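Local coordinates for N-terminal acetyltransferase-like protein (PDB 5NNP) that probably acts as the helical-repeat auxiliary subunit of an N-terminal acetyltransferase A complex, whose activity would be acetyl transfer to protein N-termini, at residues Asp483-Trp488 with Phe517-Glu522; Trp488-Asp493 with Tyr510-Ser515. One frame throughout, in Å; residues are numbered along the deposited sequence.

Interaction 1 of 2, residues Asp483-Trp488 with Phe517-Glu522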
ATOM      1  N   ASP A 483     -10.527  13.417   4.824  1.00 37.55           N
ATOM      2  CA  ASP A 483     -11.321  12.663   3.857  1.00 40.68           C
ATOM      3  C   ASP A 483     -10.485  11.898   2.826  1.00 34.48           C
ATOM      4  O   ASP A 483     -10.727  10.725   2.561  1.00 30.06           O
ATOM      5  CB  ASP A 483     -12.250  13.628   3.124  1.00 61.79           C
ATOM      6  CG  ASP A 483     -13.701  13.280   3.281  1.00 75.59           C
ATOM      7  OD1 ASP A 483     -14.165  12.372   2.553  1.00 75.80           O
ATOM      8  OD2 ASP A 483     -14.377  13.936   4.111  1.00 83.05           O
ATOM      9  N   MET A 484      -9.512  12.580   2.231  1.00 40.11           N
ATOM     10  CA  MET A 484      -8.667  11.985   1.200  1.00 31.86           C
ATOM     11  C   MET A 484      -7.494  11.224   1.773  1.00 34.49           C
ATOM     12  O   MET A 484      -6.544  10.916   1.043  1.00 36.69           O
ATOM     13  CB  MET A 484      -8.140  13.056   0.259  1.00 38.48           C
ATOM     14  CG  MET A 484      -9.186  13.673  -0.622  1.00 41.17           C
ATOM     15  SD  MET A 484     -10.161  12.378  -1.386  1.00 46.33           S
ATOM     16  CE  MET A 484     -11.702  12.624  -0.519  1.00 39.50           C
ATOM     17  N   GLN A 485      -7.542  10.962   3.080  1.00 32.37           N
ATOM     18  CA  GLN A 485      -6.602  10.053   3.732  1.00 35.15           C
ATOM     19  C   GLN A 485      -5.141  10.502   3.585  1.00 35.99           C
ATOM     20  O   GLN A 485      -4.247   9.673   3.376  1.00 27.89           O
ATOM     21  CB  GLN A 485      -6.789   8.637   3.173  1.00 33.76           C
ATOM     22  CG  GLN A 485      -8.249   8.158   3.276  1.00 34.47           C
ATOM     23  CD  GLN A 485      -8.511   6.826   2.569  1.00 33.33           C
ATOM     24  OE1 GLN A 485      -7.633   6.281   1.920  1.00 34.25           O
ATOM     25  NE2 GLN A 485      -9.732   6.308   2.696  1.00 30.12           N
ATOM     26  N   CYS A 486      -4.902  11.810   3.708  1.00 26.68           N
ATOM     27  CA  CYS A 486      -3.560  12.350   3.496  1.00 32.14           C
ATOM     28  C   CYS A 486      -2.678  12.203   4.745  1.00 39.66           C
ATOM     29  O   CYS A 486      -2.648  13.093   5.609  1.00 46.33           O
ATOM     30  CB  CYS A 486      -3.630  13.830   3.079  1.00 31.48           C
ATOM     31  SG  CYS A 486      -2.052  14.503   2.491  1.00 38.20           S
ATOM     32  N   ILE A 487      -1.941  11.096   4.814  1.00 31.77           N
ATOM     33  CA  ILE A 487      -1.157  10.745   5.997  1.00 32.79           C
ATOM     34  C   ILE A 487       0.118  11.597   6.195  1.00 35.59           C
ATOM     35  O   ILE A 487       0.500  11.890   7.323  1.00 37.92           O
ATOM     36  CB  ILE A 487      -0.765   9.242   5.959  1.00 38.85           C
ATOM     37  CG1 ILE A 487      -2.026   8.372   6.062  1.00 39.39           C
ATOM     38  CG2 ILE A 487       0.201   8.885   7.096  1.00 30.57           C
ATOM     39  CD1 ILE A 487      -1.780   6.888   5.900  1.00 35.83           C
ATOM     40  N   TRP A 488       0.786  11.984   5.116  1.00 33.06           N
ATOM     41  CA  TRP A 488       1.999  12.779   5.271  1.00 34.82           C
ATOM     42  C   TRP A 488       1.641  14.091   5.965  1.00 37.81           C
ATOM     43  O   TRP A 488       2.289  14.482   6.949  1.00 39.35           O
ATOM     44  CB  TRP A 488       2.716  13.026   3.929  1.00 26.36           C
ATOM     45  CG  TRP A 488       2.209  14.186   3.095  1.00 36.75           C
ATOM     46  CD1 TRP A 488       1.380  14.114   2.008  1.00 32.86           C
ATOM     47  CD2 TRP A 488       2.511  15.585   3.272  1.00 41.57           C
ATOM     48  NE1 TRP A 488       1.140  15.374   1.511  1.00 30.95           N
ATOM     49  CE2 TRP A 488       1.820  16.290   2.264  1.00 37.24           C
ATOM     50  CE3 TRP A 488       3.284  16.304   4.193  1.00 42.91           C
ATOM     51  CZ2 TRP A 488       1.893  17.676   2.143  1.00 41.29           C
ATOM     52  CZ3 TRP A 488       3.352  17.688   4.068  1.00 38.61           C
ATOM     53  CH2 TRP A 488       2.661  18.355   3.053  1.00 39.95           C
ATOM     54  N   PHE A 517      -5.868   3.709   8.977  1.00 25.90           N
ATOM     55  CA  PHE A 517      -5.407   2.332   8.811  1.00 29.26           C
ATOM     56  C   PHE A 517      -6.535   1.354   9.122  1.00 30.40           C
ATOM     57  O   PHE A 517      -6.630   0.307   8.495  1.00 38.81           O
ATOM     58  CB  PHE A 517      -4.153   2.045   9.644  1.00 23.18           C
ATOM     59  CG  PHE A 517      -2.876   2.260   8.869  1.00 22.76           C
ATOM     60  CD1 PHE A 517      -2.285   1.221   8.172  1.00 29.99           C
ATOM     61  CD2 PHE A 517      -2.306   3.521   8.773  1.00 28.05           C
ATOM     62  CE1 PHE A 517      -1.122   1.424   7.429  1.00 26.68           C
ATOM     63  CE2 PHE A 517      -1.139   3.729   8.013  1.00 29.62           C
ATOM     64  CZ  PHE A 517      -0.552   2.678   7.352  1.00 22.91           C
ATOM     65  N   ASP A 518      -7.435   1.710  10.027  1.00 30.71           N
ATOM     66  CA  ASP A 518      -8.586   0.851  10.272  1.00 34.31           C
ATOM     67  C   ASP A 518      -9.433   0.762   9.004  1.00 40.43           C
ATOM     68  O   ASP A 518      -9.977  -0.286   8.684  1.00 43.04           O
ATOM     69  CB  ASP A 518      -9.432   1.360  11.440  1.00 35.30           C
ATOM     70  CG  ASP A 518      -8.798   1.077  12.803  1.00 45.49           C
ATOM     71  OD1 ASP A 518      -7.866   0.241  12.878  1.00 40.59           O
ATOM     72  OD2 ASP A 518      -9.244   1.695  13.801  1.00 49.36           O
ATOM     73  N   THR A 519      -9.510   1.865   8.270  1.00 36.73           N
ATOM     74  CA  THR A 519     -10.335   1.923   7.076  1.00 33.15           C
ATOM     75  C   THR A 519      -9.758   1.055   5.976  1.00 35.23           C
ATOM     76  O   THR A 519     -10.470   0.303   5.319  1.00 30.30           O
ATOM     77  CB  THR A 519     -10.460   3.344   6.562  1.00 33.00           C
ATOM     78  OG1 THR A 519     -11.184   4.124   7.511  1.00 34.74           O
ATOM     79  CG2 THR A 519     -11.181   3.364   5.204  1.00 23.22           C
ATOM     80  N   TRP A 520      -8.455   1.191   5.776  1.00 35.63           N
ATOM     81  CA  TRP A 520      -7.723   0.399   4.815  1.00 27.01           C
ATOM     82  C   TRP A 520      -7.936  -1.088   5.088  1.00 37.51           C
ATOM     83  O   TRP A 520      -8.078  -1.891   4.159  1.00 38.33           O
ATOM     84  CB  TRP A 520      -6.247   0.779   4.881  1.00 21.00           C
ATOM     85  CG  TRP A 520      -5.985   2.138   4.297  1.00 27.22           C
ATOM     86  CD1 TRP A 520      -6.909   2.979   3.754  1.00 30.26           C
ATOM     87  CD2 TRP A 520      -4.715   2.798   4.168  1.00 28.47           C
ATOM     88  NE1 TRP A 520      -6.300   4.127   3.305  1.00 31.36           N
ATOM     89  CE2 TRP A 520      -4.957   4.040   3.540  1.00 27.18           C
ATOM     90  CE3 TRP A 520      -3.402   2.468   4.532  1.00 33.04           C
ATOM     91  CZ2 TRP A 520      -3.931   4.958   3.272  1.00 27.31           C
ATOM     92  CZ3 TRP A 520      -2.376   3.384   4.258  1.00 28.68           C
ATOM     93  CH2 TRP A 520      -2.650   4.608   3.631  1.00 28.63           C
ATOM     94  N   GLN A 521      -7.990  -1.452   6.366  1.00 37.59           N
ATOM     95  CA  GLN A 521      -8.230  -2.845   6.707  1.00 38.38           C
ATOM     96  C   GLN A 521      -9.661  -3.262   6.385  1.00 34.84           C
ATOM     97  O   GLN A 521      -9.932  -4.419   6.101  1.00 42.88           O
ATOM     98  CB  GLN A 521      -7.947  -3.110   8.182  1.00 43.75           C
ATOM     99  CG  GLN A 521      -8.122  -4.578   8.543  1.00 42.49           C
ATOM    100  CD  GLN A 521      -7.768  -4.898   9.980  1.00 47.40           C
ATOM    101  OE1 GLN A 521      -7.314  -4.045  10.741  1.00 50.19           O
ATOM    102  NE2 GLN A 521      -7.982  -6.142  10.359  1.00 57.01           N
ATOM    103  N   GLU A 522     -10.578  -2.312   6.429  1.00 25.82           N
ATOM    104  CA  GLU A 522     -11.975  -2.621   6.232  1.00 29.66           C
ATOM    105  C   GLU A 522     -12.312  -2.533   4.736  1.00 37.56           C
ATOM    106  O   GLU A 522     -13.313  -3.095   4.267  1.00 33.26           O
ATOM    107  CB  GLU A 522     -12.846  -1.686   7.066  1.00 29.68           C
ATOM    108  CG  GLU A 522     -14.327  -1.994   6.975  1.00 45.35           C
ATOM    109  CD  GLU A 522     -15.169  -1.165   7.945  1.00 64.05           C
ATOM    110  OE1 GLU A 522     -16.416  -1.174   7.800  1.00 69.24           O
ATOM    111  OE2 GLU A 522     -14.590  -0.519   8.856  1.00 64.11           O
TER

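Interaction 2 of 2, residues Trp488-Asp493 with Tyr510-Ser515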
ATOM      1  N   TRP A 488       0.786  11.984   5.116  1.00 33.06           N
ATOM      2  CA  TRP A 488       1.999  12.779   5.271  1.00 34.82           C
ATOM      3  C   TRP A 488       1.641  14.091   5.965  1.00 37.81           C
ATOM      4  O   TRP A 488       2.289  14.482   6.949  1.00 39.35           O
ATOM      5  CB  TRP A 488       2.716  13.026   3.929  1.00 26.36           C
ATOM      6  CG  TRP A 488       2.209  14.186   3.095  1.00 36.75           C
ATOM      7  CD1 TRP A 488       1.380  14.114   2.008  1.00 32.86           C
ATOM      8  CD2 TRP A 488       2.511  15.585   3.272  1.00 41.57           C
ATOM      9  NE1 TRP A 488       1.140  15.374   1.511  1.00 30.95           N
ATOM     10  CE2 TRP A 488       1.820  16.290   2.264  1.00 37.24           C
ATOM     11  CE3 TRP A 488       3.284  16.304   4.193  1.00 42.91           C
ATOM     12  CZ2 TRP A 488       1.893  17.676   2.143  1.00 41.29           C
ATOM     13  CZ3 TRP A 488       3.352  17.688   4.068  1.00 38.61           C
ATOM     14  CH2 TRP A 488       2.661  18.355   3.053  1.00 39.95           C
ATOM     15  N   PHE A 489       0.583  14.746   5.503  1.00 33.72           N
ATOM     16  CA  PHE A 489       0.266  16.039   6.075  1.00 38.49           C
ATOM     17  C   PHE A 489      -0.218  15.884   7.510  1.00 42.98           C
ATOM     18  O   PHE A 489       0.187  16.640   8.384  1.00 36.76           O
ATOM     19  CB  PHE A 489      -0.782  16.795   5.262  1.00 30.56           C
ATOM     20  CG  PHE A 489      -1.152  18.105   5.880  1.00 40.20           C
ATOM     21  CD1 PHE A 489      -0.332  19.212   5.721  1.00 37.39           C
ATOM     22  CD2 PHE A 489      -2.285  18.229   6.660  1.00 43.51           C
ATOM     23  CE1 PHE A 489      -0.648  20.410   6.293  1.00 35.13           C
ATOM     24  CE2 PHE A 489      -2.603  19.446   7.247  1.00 46.92           C
ATOM     25  CZ  PHE A 489      -1.778  20.533   7.059  1.00 39.32           C
ATOM     26  N   LEU A 490      -1.094  14.905   7.742  1.00 46.15           N
ATOM     27  CA  LEU A 490      -1.624  14.662   9.081  1.00 37.16           C
ATOM     28  C   LEU A 490      -0.489  14.398  10.072  1.00 39.49           C
ATOM     29  O   LEU A 490      -0.488  14.943  11.177  1.00 38.86           O
ATOM     30  CB  LEU A 490      -2.611  13.496   9.075  1.00 36.94           C
ATOM     31  CG  LEU A 490      -3.967  13.707   8.383  1.00 41.58           C
ATOM     32  CD1 LEU A 490      -4.788  12.420   8.384  1.00 43.79           C
ATOM     33  CD2 LEU A 490      -4.753  14.819   9.023  1.00 35.99           C
ATOM     34  N   THR A 491       0.489  13.589   9.670  1.00 38.99           N
ATOM     35  CA  THR A 491       1.611  13.278  10.558  1.00 36.86           C
ATOM     36  C   THR A 491       2.457  14.522  10.830  1.00 42.20           C
ATOM     37  O   THR A 491       2.753  14.838  11.985  1.00 41.45           O
ATOM     38  CB  THR A 491       2.511  12.173   9.982  1.00 32.40           C
ATOM     39  OG1 THR A 491       1.713  11.045   9.613  1.00 34.45           O
ATOM     40  CG2 THR A 491       3.527  11.731  11.013  1.00 35.01           C
ATOM     41  N   GLU A 492       2.841  15.221   9.762  1.00 39.28           N
ATOM     42  CA  GLU A 492       3.618  16.454   9.879  1.00 37.54           C
ATOM     43  C   GLU A 492       2.904  17.505  10.725  1.00 40.93           C
ATOM     44  O   GLU A 492       3.504  18.157  11.573  1.00 45.97           O
ATOM     45  CB  GLU A 492       3.907  17.020   8.489  1.00 39.94           C
ATOM     46  CG  GLU A 492       4.999  16.281   7.741  1.00 31.67           C
ATOM     47  CD  GLU A 492       6.354  16.458   8.383  1.00 39.61           C
ATOM     48  OE1 GLU A 492       7.246  15.638   8.124  1.00 37.64           O
ATOM     49  OE2 GLU A 492       6.542  17.432   9.145  1.00 52.59           O
ATOM     50  N   ASP A 493       1.610  17.669  10.484  1.00 40.54           N
ATOM     51  CA  ASP A 493       0.805  18.614  11.243  1.00 42.22           C
ATOM     52  C   ASP A 493       0.824  18.272  12.731  1.00 46.38           C
ATOM     53  O   ASP A 493       0.887  19.159  13.578  1.00 44.84           O
ATOM     54  CB  ASP A 493      -0.631  18.631  10.726  1.00 37.50           C
ATOM     55  CG  ASP A 493      -1.433  19.804  11.261  1.00 46.89           C
ATOM     56  OD1 ASP A 493      -0.888  20.926  11.336  1.00 41.16           O
ATOM     57  OD2 ASP A 493      -2.618  19.607  11.597  1.00 55.91           O
ATOM     58  N   TYR A 510      -2.531  12.026  15.252  1.00 42.98           N
ATOM     59  CA  TYR A 510      -2.031  10.653  15.335  1.00 42.63           C
ATOM     60  C   TYR A 510      -3.202   9.653  15.361  1.00 44.45           C
ATOM     61  O   TYR A 510      -3.177   8.624  14.669  1.00 39.36           O
ATOM     62  CB  TYR A 510      -1.130  10.467  16.565  1.00 41.46           C
ATOM     63  CG  TYR A 510       0.037  11.437  16.618  1.00 43.75           C
ATOM     64  CD1 TYR A 510       0.644  11.881  15.448  1.00 40.13           C
ATOM     65  CD2 TYR A 510       0.517  11.928  17.834  1.00 40.89           C
ATOM     66  CE1 TYR A 510       1.700  12.769  15.477  1.00 39.40           C
ATOM     67  CE2 TYR A 510       1.576  12.821  17.874  1.00 40.32           C
ATOM     68  CZ  TYR A 510       2.168  13.239  16.691  1.00 48.32           C
ATOM     69  OH  TYR A 510       3.224  14.135  16.712  1.00 45.56           O
ATOM     70  N   HIS A 511      -4.240   9.970  16.131  1.00 37.32           N
ATOM     71  CA  HIS A 511      -5.428   9.127  16.135  1.00 35.30           C
ATOM     72  C   HIS A 511      -6.087   9.053  14.752  1.00 37.44           C
ATOM     73  O   HIS A 511      -6.607   8.008  14.363  1.00 39.32           O
ATOM     74  CB  HIS A 511      -6.430   9.613  17.178  1.00 32.72           C
ATOM     75  CG  HIS A 511      -6.154   9.090  18.550  1.00 37.40           C
ATOM     76  ND1 HIS A 511      -6.916   8.106  19.137  1.00 43.54           N
ATOM     77  CD2 HIS A 511      -5.181   9.397  19.439  1.00 38.13           C
ATOM     78  CE1 HIS A 511      -6.434   7.837  20.336  1.00 48.29           C
ATOM     79  NE2 HIS A 511      -5.379   8.605  20.542  1.00 44.06           N
ATOM     80  N   THR A 512      -6.057  10.149  14.005  1.00 29.74           N
ATOM     81  CA  THR A 512      -6.652  10.143  12.677  1.00 39.23           C
ATOM     82  C   THR A 512      -5.914   9.208  11.710  1.00 40.43           C
ATOM     83  O   THR A 512      -6.546   8.491  10.935  1.00 45.96           O
ATOM     84  CB  THR A 512      -6.714  11.569  12.108  1.00 34.21           C
ATOM     85  OG1 THR A 512      -7.634  12.322  12.895  1.00 38.62           O
ATOM     86  CG2 THR A 512      -7.187  11.585  10.663  1.00 28.06           C
ATOM     87  N   VAL A 513      -4.585   9.212  11.758  1.00 35.01           N
ATOM     88  CA  VAL A 513      -3.789   8.277  10.969  1.00 34.82           C
ATOM     89  C   VAL A 513      -4.068   6.814  11.374  1.00 36.51           C
ATOM     90  O   VAL A 513      -4.082   5.912  10.547  1.00 37.66           O
ATOM     91  CB  VAL A 513      -2.297   8.584  11.124  1.00 26.44           C
ATOM     92  CG1 VAL A 513      -1.439   7.475  10.557  1.00 25.64           C
ATOM     93  CG2 VAL A 513      -1.977   9.919  10.476  1.00 31.17           C
ATOM     94  N   PHE A 514      -4.287   6.590  12.657  1.00 38.20           N
ATOM     95  CA  PHE A 514      -4.635   5.270  13.150  1.00 40.08           C
ATOM     96  C   PHE A 514      -5.970   4.800  12.526  1.00 46.42           C
ATOM     97  O   PHE A 514      -6.094   3.655  12.087  1.00 47.07           O
ATOM     98  CB  PHE A 514      -4.704   5.310  14.685  1.00 35.60           C
ATOM     99  CG  PHE A 514      -4.966   3.989  15.324  1.00 40.09           C
ATOM    100  CD1 PHE A 514      -6.273   3.535  15.505  1.00 32.26           C
ATOM    101  CD2 PHE A 514      -3.909   3.197  15.769  1.00 43.84           C
ATOM    102  CE1 PHE A 514      -6.526   2.311  16.116  1.00 32.80           C
ATOM    103  CE2 PHE A 514      -4.152   1.957  16.381  1.00 40.21           C
ATOM    104  CZ  PHE A 514      -5.460   1.512  16.548  1.00 37.88           C
ATOM    105  N   SER A 515      -6.948   5.702  12.465  1.00 36.81           N
ATOM    106  CA  SER A 515      -8.256   5.410  11.890  1.00 30.23           C
ATOM    107  C   SER A 515      -8.227   5.170  10.388  1.00 40.27           C
ATOM    108  O   SER A 515      -8.997   4.352   9.863  1.00 36.52           O
ATOM    109  CB  SER A 515      -9.212   6.539  12.185  1.00 29.13           C
ATOM    110  OG  SER A 515      -9.677   6.426  13.513  1.00 52.94           O
TER

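Interaction 1 of 2, residues Asp483-Trp488 with Phe517-Glu522
Gln485 and Trp520 make the polar link, a single hydrogen bond from the indole NE1 to the amide OE1. The NE1 to OE1 separation is 2.9 Å and the N-H...O angle is 175°, so the bond is almost straight. OE1 lies in the indole plane at the ring's edge, whereas seen from the amide the donor stands well above the carbonyl plane, 64° out of it. Two further hydrogen bonds to OE1 come from a chain of another protein, one from a polar side chain and one from its backbone; three partners thus grip this oxygen and would probably polarise the amide.

The apolar part centres on Ile487. With CD1 anti to CA (chi2 174°), its chain extends to meet the indole tip to tip, Ile487 CD1 being 3.3 Å from Trp520 CH2. The same methyl lies 3.9 Å from Phe517 CE2. Phe517 in turn has Trp520 CE3 over one face, 3.8 Å above the ring plane and offset toward the rim, so the two aromatics and the isoleucine form one cluster. An alanine in place of Trp520 would probably leave the Gln485 carbonyl without its indole donor and open a gap beside the Ile487 methyl and over the Phe517 face.

Backbone geometry sets up the approach. Gln485, with positive phi, is the C-prime residue of a Schellman motif closing helix 476-483 (Cys486 N to Leu481 O, Gln485 N to Thr482 O), and Cys486 then takes the N-cap position of the next helix. The contact therefore joins the turn after helix 476-483 and the first residue of helix 487-499 to the C-terminal part of helix 503-523, while Phe555 of helix 554-572 packs against both Ile487 and Phe517.

Interaction 2 of 2, residues Trp488-Asp493 with Tyr510-Ser515
Tyr510 turns the edge of its ring to Thr491: the backbone O of Thr491 lies near the ring plane, 4.2 Å from Tyr510 CE1, a loose approach, longer than close van der Waals contact. Two other rings of this region are covered from within their own helix. Phe489 CB sits over the centre of one face of Trp488, and Asp493 CB lies above one face of Phe489, offset toward the rim.

Methyl and methylene groups make most of the remaining contacts. Leu490 CD1 reaches Thr512 CG2 at 3.4 Å, the two side chains crossing at about a right angle. Val513 has CG2 anti to its carbonyl carbon, beside the backbone N, and this branch meets two neighbouring residues of the facing helix: it is 3.9 Å from Leu490 CB and 4.0 Å from Thr491 OG1. The closest CA pairs, Thr491 with Tyr510 at 6.6 Å and Leu490 with Val513 at 7.0 Å, fix the register. Between the segments the axes approach to 9.1 Å with their directions 154° apart, the geometry of an antiparallel helical hairpin, as in TPR-type repeats.

Both threonine hydroxyls bond a turn back in their own helices, Thr491 OG1 to Ile487 O and Thr512 OG1 to Lys508 O, which lets Thr512 pack through its methyl and Thr491 through an oxygen already engaged. Tyr510 OH instead reaches Gln498 OE1 on the opposite helix, and Asp493 forms a salt bridge with Arg509. The chemistry implies that shape and van der Waals contact hold the two segments themselves together, with polar ties between the helices just beyond them.

In the fold
Interactions 1 and 2 are successive levels of one antiparallel helix pair, 487-499 with 503-523, and interaction 2 is nested within the chain loop that interaction 1 closes. Their centres are about 9 Å apart. Direct packing bridges them: Ile487 CG2 from interaction 1 lies 4.1 Å from Val513 CG1 of interaction 2. The amide-indole bond of interaction 1 lies by the partner protein, whereas the segments of interaction 2 meet by van der Waals contact, the same two helices being tied nearby by Asp493-Arg509 and Tyr510-Gln498. Helix 554-572 packs against both levels. The evidence here is of fold and subunit association; the bound carboxymethyl coenzyme A takes part in neither contact.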